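Transcriptional regulator (GntR family) (PDB 3DDV) probably regulates transcription as a member of the GntR family, its UTRA domain likely sensing a small-molecule effector. Local coordinates at residues B[8-14]-B[35-41]; B[45-49]-B[137-141]; B[82-88]-B[117-123]. All coordinates share one frame; numbering follows the deposited sequence.

Contact 1. Residues B[8-14]-B[35-41]; sequences SRTVSYF and LRMERIR
Ser8 to Phe14 run antiparallel to Leu35 to Arg41, the strand axes 4.5 Å apart at closest and 152° between their directions, with paired backbone hydrogen bonds at Arg9–Ile40 and Phe14–Arg36. Between these pairs the register slips by one residue: Val11 and Ser12 both face Glu38, a classic beta bulge. Glu38 N donates to Ser12 O over 3.0 Å, while Glu38 O receives weak bonds from both Val11 N and Ser12 N.

On the face that carries Ser12, Glu38 and Ile40, Ser12 OG stands between its backbone N and carbonyl carbon (chi1 65°), which turns it to Glu38 OE1 for a weak bond of 3.0 Å. Next to it, Val11 CG2 packs on Ile40 CG1 at 3.7 Å, and Tyr103 of helix 98-104 touches both residues. This is the edge of the antiparallel sheet of the UTRA domain, where strand 8-16 is outermost within the chain.

The opposite face carries Ser8, Tyr13, Met37 and Arg39. Leu35 CD1 sits over one face of the Tyr13 ring, 4.2 Å from its centroid in a CH-pi contact, and Leu35 CD2 comes to 3.6 Å from Tyr13 CZ. Met37 SD lies at the edge of the Tyr13 ring, 5.1 Å from its centroid, a Met-aromatic contact. The Met37 methyl CE then continues over one face of the Arg39 guanidinium, whose edge meets Ser8 OG. That guanidinium is fixed from beyond the two strands, by a salt bridge to Glu51 and a hydrogen bond to Thr69 O of helix 65-70.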
loop_
_atom_site.group_PDB
_atom_site.type_symbol
_atom_site.label_atom_id
_atom_site.label_comp_id
_atom_site.label_asym_id
_atom_site.label_seq_id
_atom_site.Cartn_x
_atom_site.Cartn_y
_atom_site.Cartn_z
ATOM N N SER B 8 12.505 -22.349 29.556
ATOM C CA SER B 8 11.488 -21.326 29.752
ATOM C C SER B 8 11.289 -21.130 31.240
ATOM O O SER B 8 11.446 -22.051 32.003
ATOM C CB SER B 8 10.171 -21.767 29.086
ATOM O OG SER B 8 9.017 -21.087 29.599
ATOM N N ARG B 9 10.900 -19.932 31.641
ATOM C CA ARG B 9 10.758 -19.577 33.049
ATOM C C ARG B 9 9.414 -18.855 33.295
ATOM O O ARG B 9 9.168 -17.767 32.749
ATOM C CB ARG B 9 11.948 -18.672 33.418
ATOM C CG ARG B 9 12.035 -18.239 34.877
ATOM C CD ARG B 9 12.718 -16.877 35.049
ATOM N NE ARG B 9 12.034 -16.123 36.104
ATOM C CZ ARG B 9 12.102 -14.805 36.297
ATOM N NH1 ARG B 9 12.841 -14.026 35.514
ATOM N NH2 ARG B 9 11.417 -14.250 37.295
ATOM N N THR B 10 8.542 -19.438 34.109
ATOM C CA THR B 10 7.317 -18.743 34.498
ATOM C C THR B 10 7.599 -17.662 35.521
ATOM O O THR B 10 7.844 -17.948 36.647
ATOM C CB THR B 10 6.279 -19.679 35.097
ATOM O OG1 THR B 10 6.146 -20.838 34.286
ATOM C CG2 THR B 10 4.959 -19.011 35.129
ATOM N N VAL B 11 7.545 -16.416 35.106
ATOM C CA VAL B 11 7.650 -15.254 35.981
ATOM C C VAL B 11 6.433 -14.985 36.901
ATOM O O VAL B 11 6.588 -14.459 37.994
ATOM C CB VAL B 11 7.823 -14.018 35.099
ATOM C CG1 VAL B 11 7.576 -12.699 35.882
ATOM C CG2 VAL B 11 9.176 -14.075 34.437
ATOM N N SER B 12 5.216 -15.238 36.432
ATOM C CA SER B 12 4.061 -15.203 37.324
ATOM C C SER B 12 2.906 -16.062 36.816
ATOM O O SER B 12 2.877 -16.474 35.664
ATOM C CB SER B 12 3.588 -13.782 37.567
ATOM O OG SER B 12 3.129 -13.259 36.372
ATOM N N TYR B 13 1.954 -16.324 37.699
ATOM C CA TYR B 13 0.949 -17.307 37.414
ATOM C C TYR B 13 -0.136 -17.206 38.472
ATOM O O TYR B 13 0.074 -17.540 39.612
ATOM C CB TYR B 13 1.600 -18.691 37.433
ATOM C CG TYR B 13 0.742 -19.817 36.947
ATOM C CD1 TYR B 13 0.705 -20.156 35.616
ATOM C CD2 TYR B 13 -0.010 -20.551 37.811
ATOM C CE1 TYR B 13 -0.073 -21.200 35.160
ATOM C CE2 TYR B 13 -0.783 -21.611 37.372
ATOM C CZ TYR B 13 -0.811 -21.925 36.038
ATOM O OH TYR B 13 -1.574 -22.979 35.599
ATOM N N PHE B 14 -1.298 -16.717 38.082
ATOM C CA PHE B 14 -2.393 -16.534 39.004
ATOM C C PHE B 14 -3.706 -16.202 38.317
ATOM O O PHE B 14 -3.744 -15.733 37.167
ATOM C CB PHE B 14 -2.057 -15.441 40.004
ATOM C CG PHE B 14 -1.845 -14.095 39.396
ATOM C CD1 PHE B 14 -0.585 -13.566 39.303
ATOM C CD2 PHE B 14 -2.925 -13.324 38.969
ATOM C CE1 PHE B 14 -0.388 -12.311 38.768
ATOM C CE2 PHE B 14 -2.734 -12.061 38.431
ATOM C CZ PHE B 14 -1.471 -11.545 38.343
ATOM N N LEU B 35 -6.943 -17.221 33.806
ATOM C CA LEU B 35 -5.632 -17.579 34.310
ATOM C C LEU B 35 -4.667 -16.674 33.601
ATOM O O LEU B 35 -4.708 -16.557 32.394
ATOM C CB LEU B 35 -5.296 -19.026 33.973
ATOM C CG LEU B 35 -3.941 -19.489 34.501
ATOM C CD1 LEU B 35 -3.964 -19.432 36.057
ATOM C CD2 LEU B 35 -3.593 -20.892 33.999
ATOM N N ARG B 36 -3.808 -16.009 34.340
ATOM C CA ARG B 36 -2.917 -15.087 33.712
ATOM C C ARG B 36 -1.556 -15.528 34.034
ATOM O O ARG B 36 -1.244 -15.750 35.204
ATOM C CB ARG B 36 -3.105 -13.729 34.299
ATOM C CG ARG B 36 -2.616 -12.667 33.375
ATOM C CD ARG B 36 -1.774 -11.645 34.064
ATOM N NE ARG B 36 -1.878 -10.443 33.302
ATOM C CZ ARG B 36 -2.942 -9.647 33.316
ATOM N NH1 ARG B 36 -4.009 -9.905 34.128
ATOM N NH2 ARG B 36 -2.926 -8.557 32.521
ATOM N N MET B 37 -0.753 -15.717 33.009
ATOM C CA MET B 37 0.607 -16.226 33.187
ATOM C C MET B 37 1.591 -15.484 32.306
ATOM O O MET B 37 1.263 -15.032 31.197
ATOM C CB MET B 37 0.679 -17.734 32.996
ATOM C CG MET B 37 0.532 -18.300 31.605
ATOM S SD MET B 37 1.102 -20.030 31.553
ATOM C CE MET B 37 2.890 -19.819 31.489
ATOM N N GLU B 38 2.766 -15.262 32.876
ATOM C CA GLU B 38 3.828 -14.480 32.259
ATOM C C GLU B 38 5.030 -15.362 32.199
ATOM O O GLU B 38 5.303 -16.075 33.166
ATOM C CB GLU B 38 4.188 -13.305 33.127
ATOM C CG GLU B 38 3.210 -12.208 33.017
ATOM C CD GLU B 38 3.437 -11.098 33.990
ATOM O OE1 GLU B 38 4.438 -11.104 34.745
ATOM O OE2 GLU B 38 2.573 -10.224 33.992
ATOM N N ARG B 39 5.785 -15.272 31.119
ATOM C CA ARG B 39 6.778 -16.279 30.841
ATOM C C ARG B 39 7.905 -15.710 29.969
ATOM O O ARG B 39 7.639 -14.981 29.036
ATOM C CB ARG B 39 6.026 -17.394 30.132
ATOM C CG ARG B 39 6.789 -18.613 29.793
ATOM C CD ARG B 39 6.538 -19.057 28.312
ATOM N NE ARG B 39 5.188 -19.596 28.077
ATOM C CZ ARG B 39 4.798 -20.842 28.376
ATOM N NH1 ARG B 39 5.633 -21.720 28.939
ATOM N NH2 ARG B 39 3.543 -21.203 28.110
ATOM N N ILE B 40 9.155 -16.005 30.326
ATOM C CA ILE B 40 10.346 -15.723 29.485
ATOM C C ILE B 40 10.870 -17.035 28.869
ATOM O O ILE B 40 10.954 -18.035 29.549
ATOM C CB ILE B 40 11.478 -15.063 30.311
ATOM C CG1 ILE B 40 10.922 -13.910 31.153
ATOM C CG2 ILE B 40 12.551 -14.563 29.404
ATOM C CD1 ILE B 40 11.915 -13.229 32.016
ATOM N N ARG B 41 11.185 -17.017 27.579
ATOM C CA ARG B 41 11.849 -18.144 26.880
ATOM C C ARG B 41 13.234 -17.728 26.426
ATOM O O ARG B 41 13.482 -16.570 26.081
ATOM C CB ARG B 41 11.048 -18.628 25.662
ATOM C CG ARG B 41 9.579 -18.937 26.024
ATOM C CD ARG B 41 8.714 -19.534 24.868
ATOM N NE ARG B 41 8.875 -20.992 24.856
ATOM C CZ ARG B 41 8.043 -21.901 25.389
ATOM N NH1 ARG B 41 6.871 -21.571 25.954
ATOM N NH2 ARG B 41 8.397 -23.177 25.330
#

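Contact 2. Residues B[45-49]-B[137-141]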
loop_
_atom_site.group_PDB
_atom_site.type_symbol
_atom_site.label_atom_id
_atom_site.label_comp_id
_atom_site.label_asym_id
_atom_site.label_seq_id
_atom_site.Cartn_x
_atom_site.Cartn_y
_atom_site.Cartn_z
ATOM N N ASP B 45 20.536 -20.019 26.453
ATOM C CA ASP B 45 20.519 -19.191 27.667
ATOM C C ASP B 45 20.396 -17.675 27.539
ATOM O O ASP B 45 20.544 -16.950 28.534
ATOM C CB ASP B 45 21.680 -19.559 28.580
ATOM C CG ASP B 45 21.213 -20.426 29.751
ATOM O OD1 ASP B 45 20.306 -19.962 30.539
ATOM O OD2 ASP B 45 21.734 -21.584 29.850
ATOM N N ILE B 46 20.070 -17.196 26.349
ATOM C CA ILE B 46 19.754 -15.793 26.188
ATOM C C ILE B 46 18.235 -15.705 25.982
ATOM O O ILE B 46 17.656 -16.483 25.211
ATOM C CB ILE B 46 20.520 -15.184 25.017
ATOM C CG1 ILE B 46 21.982 -15.728 24.995
ATOM C CG2 ILE B 46 20.407 -13.643 25.057
ATOM C CD1 ILE B 46 22.873 -15.204 23.819
ATOM N N PRO B 47 17.574 -14.796 26.716
ATOM C CA PRO B 47 16.136 -14.640 26.564
ATOM C C PRO B 47 15.771 -14.109 25.193
ATOM O O PRO B 47 16.283 -13.105 24.792
ATOM C CB PRO B 47 15.750 -13.605 27.634
ATOM C CG PRO B 47 16.981 -13.063 28.169
ATOM C CD PRO B 47 18.139 -13.903 27.742
ATOM N N ILE B 48 14.856 -14.786 24.513
ATOM C CA ILE B 48 14.342 -14.351 23.229
ATOM C C ILE B 48 13.078 -13.516 23.427
ATOM O O ILE B 48 12.832 -12.587 22.681
ATOM C CB ILE B 48 13.979 -15.554 22.340
ATOM C CG1 ILE B 48 15.144 -16.549 22.243
ATOM C CG2 ILE B 48 13.667 -15.097 20.953
ATOM C CD1 ILE B 48 16.490 -15.942 21.697
ATOM N N CYS B 49 12.258 -13.834 24.422
ATOM C CA CYS B 49 10.913 -13.287 24.446
ATOM C C CYS B 49 10.193 -13.360 25.785
ATOM O O CYS B 49 10.464 -14.173 26.645
ATOM C CB CYS B 49 10.080 -13.987 23.361
ATOM S SG CYS B 49 9.618 -15.672 23.711
ATOM N N SER B 137 16.523 -7.844 17.844
ATOM C CA SER B 137 17.824 -8.220 17.356
ATOM C C SER B 137 18.069 -9.733 17.466
ATOM O O SER B 137 18.835 -10.298 16.714
ATOM C CB SER B 137 18.857 -7.496 18.191
ATOM O OG SER B 137 19.050 -8.222 19.395
ATOM N N ARG B 138 17.358 -10.377 18.367
ATOM C CA ARG B 138 17.524 -11.787 18.561
ATOM C C ARG B 138 16.440 -12.592 17.914
ATOM O O ARG B 138 16.407 -13.780 18.077
ATOM C CB ARG B 138 17.548 -12.110 20.041
ATOM C CG ARG B 138 18.570 -11.353 20.812
ATOM C CD ARG B 138 18.669 -11.866 22.210
ATOM N NE ARG B 138 19.243 -10.875 23.102
ATOM C CZ ARG B 138 18.821 -10.656 24.334
ATOM N NH1 ARG B 138 17.828 -11.365 24.821
ATOM N NH2 ARG B 138 19.391 -9.729 25.074
ATOM N N PHE B 139 15.544 -11.969 17.177
ATOM C CA PHE B 139 14.412 -12.716 16.667
ATOM C C PHE B 139 13.965 -12.337 15.273
ATOM O O PHE B 139 14.132 -11.230 14.857
ATOM C CB PHE B 139 13.252 -12.564 17.635
ATOM C CG PHE B 139 12.060 -13.357 17.274
ATOM C CD1 PHE B 139 12.047 -14.695 17.443
ATOM C CD2 PHE B 139 10.955 -12.762 16.770
ATOM C CE1 PHE B 139 10.966 -15.410 17.111
ATOM C CE2 PHE B 139 9.872 -13.490 16.444
ATOM C CZ PHE B 139 9.880 -14.808 16.614
ATOM N N GLU B 140 13.396 -13.298 14.574
ATOM C CA GLU B 140 12.738 -13.133 13.302
ATOM C C GLU B 140 11.457 -13.932 13.229
ATOM O O GLU B 140 11.470 -15.086 13.481
ATOM C CB GLU B 140 13.650 -13.673 12.190
ATOM C CG GLU B 140 14.956 -12.937 11.982
ATOM C CD GLU B 140 14.773 -11.486 11.525
ATOM O OE1 GLU B 140 13.929 -11.211 10.646
ATOM O OE2 GLU B 140 15.495 -10.616 12.045
ATOM N N PHE B 141 10.360 -13.357 12.801
ATOM C CA PHE B 141 9.106 -14.088 12.738
ATOM C C PHE B 141 8.940 -14.543 11.299
ATOM O O PHE B 141 8.990 -13.748 10.376
ATOM C CB PHE B 141 8.035 -13.129 13.224
ATOM C CG PHE B 141 6.622 -13.626 13.162
ATOM C CD1 PHE B 141 5.950 -13.741 11.955
ATOM C CD2 PHE B 141 5.910 -13.836 14.327
ATOM C CE1 PHE B 141 4.608 -14.119 11.910
ATOM C CE2 PHE B 141 4.603 -14.253 14.297
ATOM C CZ PHE B 141 3.935 -14.379 13.084
#
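Arg138 reaches from its loop to the start of strand 46-56, where its guanidinium meets Ile46 and Pro47. In the polar part of the contact, NH1 lies beside Pro47 O, which is at the guanidinium edge, near its plane. The modelled separation is too short to be trusted, so this bond is doubtful. CG lies anti to the carbonyl carbon (chi1 -55°) and the chain is extended from there to NE, which carries the charged group the full length of the side chain.

Of the apolar contacts, one covers the guanidinium: Ile46 CG2 lies over one face, offset toward the rim and 3.5 Å from Arg138 CZ, and the two side chains cross at about a right angle. A separate one brings Ile48 CG2 to Phe139 CD1 at 3.9 Å, again nearly perpendicular.

Next along the loop, Glu140 forms a salt bridge with Arg114 of the second subunit. The Phe139 ring stacks with Tyr134 and touches Leu113 of strand 111-121, while Pro47 packs on Ile40 and Phe42 of strand 34-43. Arg138 thus links the loop after strand 126-135 to strand 46-56 and, through NH1, to the C-terminal end of helix 98-104 at Leu104 O, with a weak bond from NH2 to Glu105 O just beyond.

Contact 3. Residues B[82-88]-B[117-123]; sequences HKIGHSN and QVSYFEN
His82 and Phe121 form an offset stack, their ring centroids 4.6 Å apart and the planes inclined by only 16°. The overlap is partial: Phe121 CD2 lies toward the rim of one imidazole face, and it is His82 CB that sits over the centre of the phenyl ring, 3.7 Å from its centroid in a CH-pi contact. CG of His82 is anti to its carbonyl carbon (chi1 -77°), which lays the imidazole face to face with the phenyl ring. Asn123 ND2 approaches His82 CD2 obliquely at 3.1 Å, the amide plane perpendicular to the imidazole, and Asn123 OD1 is engaged by Leu125 N.

Lys83 and Glu122 run side by side, the Glu122 carboxylate packing by OE1 against Lys83 CB at 3.3 Å; their charged ends stay apart. At the other end of the pairing, Asn88 ND2 comes to the Tyr120 ring edge, 3.5 Å from CE2, with amide and ring planes 41° apart. His86 O meets the same edge in plane.

Behind these side chains the backbones are joined by hydrogen bonds. Glu122 N donates to Lys83 O over 2.8 Å, Gly85 N to Tyr120 O, and Tyr120 N to His86 O; Asn88 and Val118 then exchange a pair of bonds. Between Ile84 and Ser87 the register shifts by one residue, a beta bulge in which Gly85 and His86 lie opposite Tyr120.

Further out, Phe127 stacks on Phe121, Glu128 holds Ser119 OG, and Glu77 of helix 72-80 accepts a bond from Ile84 N. Asn88 also pairs with a strand of the second subunit, so the sheet continues across the interface. This is a bulged antiparallel pairing at the strand that is outermost within the chain, in the chorismate lyase-like fold of UTRA domains.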
loop_
_atom_site.group_PDB
_atom_site.type_symbol
_atom_site.label_atom_id
_atom_site.label_comp_id
_atom_site.label_asym_id
_atom_site.label_seq_id
_atom_site.Cartn_x
_atom_site.Cartn_y
_atom_site.Cartn_z
ATOM N N HIS B 82 -12.733 -30.460 22.180
ATOM C CA HIS B 82 -12.861 -29.317 21.289
ATOM C C HIS B 82 -11.624 -29.363 20.423
ATOM O O HIS B 82 -10.604 -29.965 20.787
ATOM C CB HIS B 82 -12.828 -27.982 22.019
ATOM C CG HIS B 82 -14.092 -27.613 22.719
ATOM N ND1 HIS B 82 -14.136 -27.359 24.076
ATOM C CD2 HIS B 82 -15.345 -27.413 22.254
ATOM C CE1 HIS B 82 -15.371 -27.040 24.420
ATOM N NE2 HIS B 82 -16.123 -27.060 23.332
ATOM N N LYS B 83 -11.712 -28.699 19.285
ATOM C CA LYS B 83 -10.574 -28.599 18.400
ATOM C C LYS B 83 -10.110 -27.160 18.311
ATOM O O LYS B 83 -10.915 -26.223 18.269
ATOM C CB LYS B 83 -10.919 -29.148 17.006
ATOM C CG LYS B 83 -11.186 -30.659 16.975
ATOM C CD LYS B 83 -9.919 -31.480 17.334
ATOM C CE LYS B 83 -10.153 -32.986 17.287
ATOM N NZ LYS B 83 -9.143 -33.573 16.347
ATOM N N ILE B 84 -8.801 -27.001 18.316
ATOM C CA ILE B 84 -8.191 -25.709 18.107
ATOM C C ILE B 84 -8.546 -25.173 16.698
ATOM O O ILE B 84 -8.137 -25.756 15.704
ATOM C CB ILE B 84 -6.635 -25.800 18.314
ATOM C CG1 ILE B 84 -6.342 -26.164 19.789
ATOM C CG2 ILE B 84 -5.950 -24.488 17.859
ATOM C CD1 ILE B 84 -4.869 -26.255 20.138
ATOM N N GLY B 85 -9.316 -24.083 16.626
ATOM C CA GLY B 85 -9.746 -23.515 15.338
ATOM C C GLY B 85 -8.839 -22.412 14.798
ATOM O O GLY B 85 -7.622 -22.552 14.744
ATOM N N HIS B 86 -9.436 -21.295 14.415
ATOM C CA HIS B 86 -8.666 -20.198 13.841
ATOM C C HIS B 86 -7.830 -19.467 14.878
ATOM O O HIS B 86 -8.079 -19.563 16.083
ATOM C CB HIS B 86 -9.612 -19.213 13.147
ATOM C CG HIS B 86 -10.298 -19.809 11.952
ATOM N ND1 HIS B 86 -11.629 -19.572 11.653
ATOM C CD2 HIS B 86 -9.846 -20.675 11.005
ATOM C CE1 HIS B 86 -11.961 -20.258 10.569
ATOM N NE2 HIS B 86 -10.899 -20.937 10.160
ATOM N N SER B 87 -6.834 -18.725 14.419
ATOM C CA SER B 87 -6.164 -17.757 15.284
ATOM C C SER B 87 -5.896 -16.497 14.471
ATOM O O SER B 87 -5.974 -16.502 13.245
ATOM C CB SER B 87 -4.873 -18.326 15.863
ATOM O OG SER B 87 -3.894 -18.354 14.845
ATOM N N ASN B 88 -5.650 -15.394 15.157
ATOM C CA ASN B 88 -5.270 -14.181 14.470
ATOM C C ASN B 88 -4.219 -13.384 15.264
ATOM O O ASN B 88 -4.059 -13.539 16.464
ATOM C CB ASN B 88 -6.518 -13.419 14.008
ATOM C CG ASN B 88 -7.283 -12.816 15.127
ATOM O OD1 ASN B 88 -6.780 -11.908 15.817
ATOM N ND2 ASN B 88 -8.529 -13.270 15.316
ATOM N N GLN B 117 -2.094 -12.037 19.981
ATOM C CA GLN B 117 -2.839 -13.079 19.323
ATOM C C GLN B 117 -4.049 -13.538 20.129
ATOM O O GLN B 117 -3.942 -13.671 21.326
ATOM C CB GLN B 117 -1.892 -14.215 19.161
ATOM C CG GLN B 117 -2.495 -15.567 19.208
ATOM C CD GLN B 117 -1.461 -16.619 18.778
ATOM O OE1 GLN B 117 -0.622 -16.405 17.882
ATOM N NE2 GLN B 117 -1.489 -17.730 19.466
ATOM N N VAL B 118 -5.185 -13.747 19.458
ATOM C CA VAL B 118 -6.324 -14.489 20.000
ATOM C C VAL B 118 -6.523 -15.797 19.233
ATOM O O VAL B 118 -6.459 -15.798 18.018
ATOM C CB VAL B 118 -7.624 -13.714 19.910
ATOM C CG1 VAL B 118 -8.734 -14.529 20.537
ATOM C CG2 VAL B 118 -7.480 -12.405 20.587
ATOM N N SER B 119 -6.788 -16.886 19.938
ATOM C CA SER B 119 -6.983 -18.177 19.318
ATOM C C SER B 119 -8.330 -18.698 19.727
ATOM O O SER B 119 -8.802 -18.450 20.849
ATOM C CB SER B 119 -5.934 -19.185 19.781
ATOM O OG SER B 119 -4.633 -18.720 19.511
ATOM N N TYR B 120 -8.940 -19.456 18.824
ATOM C CA TYR B 120 -10.320 -19.867 18.997
ATOM C C TYR B 120 -10.512 -21.366 18.828
ATOM O O TYR B 120 -9.762 -22.026 18.114
ATOM C CB TYR B 120 -11.187 -19.155 17.958
ATOM C CG TYR B 120 -11.095 -17.669 17.991
ATOM C CD1 TYR B 120 -12.051 -16.917 18.649
ATOM C CD2 TYR B 120 -10.059 -17.017 17.365
ATOM C CE1 TYR B 120 -11.980 -15.533 18.679
ATOM C CE2 TYR B 120 -9.966 -15.640 17.402
ATOM C CZ TYR B 120 -10.929 -14.908 18.053
ATOM O OH TYR B 120 -10.833 -13.546 18.087
ATOM N N PHE B 121 -11.558 -21.905 19.437
ATOM C CA PHE B 121 -11.956 -23.254 19.080
ATOM C C PHE B 121 -12.652 -23.265 17.705
ATOM O O PHE B 121 -13.230 -22.247 17.257
ATOM C CB PHE B 121 -12.852 -23.873 20.163
ATOM C CG PHE B 121 -12.107 -24.230 21.418
ATOM C CD1 PHE B 121 -10.819 -24.783 21.357
ATOM C CD2 PHE B 121 -12.674 -24.024 22.656
ATOM C CE1 PHE B 121 -10.121 -25.139 22.527
ATOM C CE2 PHE B 121 -11.989 -24.365 23.823
ATOM C CZ PHE B 121 -10.717 -24.929 23.761
ATOM N N GLU B 122 -12.616 -24.427 17.052
ATOM C CA GLU B 122 -13.422 -24.641 15.855
ATOM C C GLU B 122 -14.847 -24.183 16.070
ATOM O O GLU B 122 -15.500 -23.856 15.115
ATOM C CB GLU B 122 -13.371 -26.095 15.383
ATOM C CG GLU B 122 -11.968 -26.442 14.885
ATOM C CD GLU B 122 -11.874 -27.740 14.102
ATOM O OE1 GLU B 122 -12.745 -28.618 14.322
ATOM O OE2 GLU B 122 -10.914 -27.881 13.298
ATOM N N ASN B 123 -15.341 -24.110 17.304
ATOM C CA ASN B 123 -16.692 -23.620 17.470
ATOM C C ASN B 123 -16.802 -22.122 17.696
ATOM O O ASN B 123 -17.867 -21.639 18.117
ATOM C CB ASN B 123 -17.415 -24.403 18.561
ATOM C CG ASN B 123 -16.894 -24.110 19.969
ATOM O OD1 ASN B 123 -16.498 -22.982 20.305
ATOM N ND2 ASN B 123 -16.930 -25.141 20.816
HETATM O O HOH W 1 -14.632 -26.862 18.896
#

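Overall arrangement
All three contacts reach one antiparallel sheet. Contacts 1 and 3 lie on opposite sides of the chain's centre, their own centres about 21 Å apart, and each joins a strand outermost within the chain to its inner neighbour; both are partly buried and bulged. Contact 2 is a surface contact without strand pairing, yet it adjoins contact 1 through backbone bonds from Arg41 to Ile48 and Cys49. Contact 1 combines a tyrosine packed by leucine and methionine with a buried arginine, and is touched by helices 65-70 and 98-104; contact 2 relies on one long arginine; contact 3 adds a histidine-phenylalanine stack to its backbone bonds. Contacts 2 and 3 reach the second subunit, whereas contact 1 touches no other chain of the assembly.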